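Local coordinates for flavin-dependent thymidylate synthase (Thermus thermophilus, PDB 6J61) that catalyses the FAD-dependent reductive methylation of dUMP to dTMP, with methylenetetrahydrofolate as methyl donor and NADPH as reductant, at the interface of chains A and B. Numbering follows the deposited sequence. Chains: chain A/B, Flavin-dependent thymidylate synthase.

The interface of chains A and B. Residues chain A 19, 67, 169, 171; chain B 21-22, 26, 30, 63.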
# COMPACT_ATOMS: atom_id res chain seq x y z
N ASP A 19 3.99 8.41 20.12
CA ASP A 19 2.88 7.62 20.66
C ASP A 19 3.07 6.14 20.33
O ASP A 19 3.97 5.77 19.59
CB ASP A 19 1.53 8.09 20.09
CG ASP A 19 0.35 7.68 20.97
OD1 ASP A 19 0.57 7.02 22.00
OD2 ASP A 19 -0.81 8.03 20.63
N LYS A 67 4.81 5.74 16.49
CA LYS A 67 4.86 7.04 15.84
C LYS A 67 6.07 7.79 16.40
O LYS A 67 6.14 8.04 17.60
CB LYS A 67 3.56 7.81 16.11
CG LYS A 67 3.48 9.16 15.43
CD LYS A 67 2.03 9.64 15.23
CE LYS A 67 1.29 9.85 16.55
NZ LYS A 67 -0.06 10.45 16.34
N TYR A 169 7.52 13.25 11.26
CA TYR A 169 6.81 12.30 12.09
C TYR A 169 6.75 11.02 11.26
O TYR A 169 6.36 11.05 10.09
CB TYR A 169 5.39 12.80 12.38
CG TYR A 169 5.26 13.53 13.70
CD1 TYR A 169 6.24 14.43 14.11
CD2 TYR A 169 4.16 13.31 14.54
CE1 TYR A 169 6.14 15.10 15.32
CE2 TYR A 169 4.04 13.98 15.76
CZ TYR A 169 5.04 14.87 16.14
OH TYR A 169 4.94 15.54 17.35
N LYS A 171 5.11 7.29 11.23
CA LYS A 171 4.10 6.39 11.80
C LYS A 171 4.13 5.05 11.07
O LYS A 171 3.90 4.99 9.86
CB LYS A 171 2.70 7.00 11.66
CG LYS A 171 1.64 6.29 12.49
CD LYS A 171 0.92 5.19 11.73
CE LYS A 171 -0.13 5.74 10.81
NZ LYS A 171 -0.71 4.71 9.90
N MET B 21 -5.23 5.50 18.67
CA MET B 21 -3.98 6.21 18.83
C MET B 21 -4.19 7.64 18.35
O MET B 21 -4.38 7.89 17.15
CB MET B 21 -2.86 5.53 18.02
CG MET B 21 -1.50 6.23 18.10
SD MET B 21 -0.20 5.48 17.08
CE MET B 21 -0.06 6.66 15.81
N GLY B 22 -4.16 8.58 19.30
CA GLY B 22 -4.33 9.98 18.97
C GLY B 22 -5.77 10.42 18.80
O GLY B 22 -6.69 9.61 18.71
N ALA B 26 -3.72 15.00 17.87
CA ALA B 26 -2.65 14.32 17.17
C ALA B 26 -2.55 14.85 15.73
O ALA B 26 -1.45 15.00 15.20
CB ALA B 26 -2.88 12.81 17.18
N ALA B 30 0.93 16.57 14.67
CA ALA B 30 1.71 16.04 13.55
C ALA B 30 1.81 17.06 12.43
O ALA B 30 2.85 17.16 11.77
CB ALA B 30 1.08 14.76 13.02
N MET B 63 -1.96 10.18 11.04
CA MET B 63 -1.30 10.02 12.33
C MET B 63 -2.27 9.61 13.44
O MET B 63 -1.87 9.51 14.60
CB MET B 63 -0.59 11.32 12.71
CG MET B 63 0.53 11.72 11.77
SD MET B 63 1.79 10.45 11.65
CE MET B 63 2.69 10.96 10.19
O HOH W 1 0.73 13.30 15.95
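A:Lys67 reaches from the sheet of chain A between two methionines of chain B, B:Met21 and B:Met63, and its chain can be followed atom by atom. CB of A:Lys67 lies 3.8 Å from the methyl CE of B:Met21. CG, anti to the backbone N (chi1 -178°), carries the chain across toward B:Met63. CD passes between the thioether sulfur SD of B:Met63 and the B:Met21 methyl, about equally far from both. A bend at chi3 (62°) brings CE of A:Lys67 to that methyl, 3.5 Å from CE of B:Met21, and the last, extended step carries the tip to B:Met63. There the amine NZ of A:Lys67 donates a hydrogen bond of 2.7 Å to the backbone O of B:Met63; the C=O...N angle of 143° and a modest tilt from the carbonyl plane show a bent approach. NZ of A:Lys67 also lies 3.0 Å from the O of water 1. That water links it to the backbone O of B:Ala26, so the tip, presumably charged, is anchored to two main-chain carbonyls of chain B, one directly and one through solvent. Cut back to alanine, A:Lys67 is likely to leave the B:Met63 carbonyl without this donor, lose the water link to B:Ala26 and open a gap between the two methionines.

On one flank, A:Asp19 and B:Met21 run past each other in opposite directions, with CG of the A:Asp19 carboxylate 3.7 Å from CG of B:Met21. On the other, B:Met63 sets SD 3.6 Å from CB of A:Lys171, while its methyl CE rests near the backbone O and CB of A:Tyr169, not on the ring. The methyl CB of B:Ala30 lies off the plane of that ring, over its rim, 3.7 Å from CD2 of A:Tyr169.

Strands 13-21, 65-73 and 165-173 of chain A thus face strand 13-21, helix 24-32 and the loop residue B:Met63. This patch and its two-fold twin belong to an interface of the homotetramer; the patch centre lies about 24 Å from B:Arg184, the predicted active-site arginine.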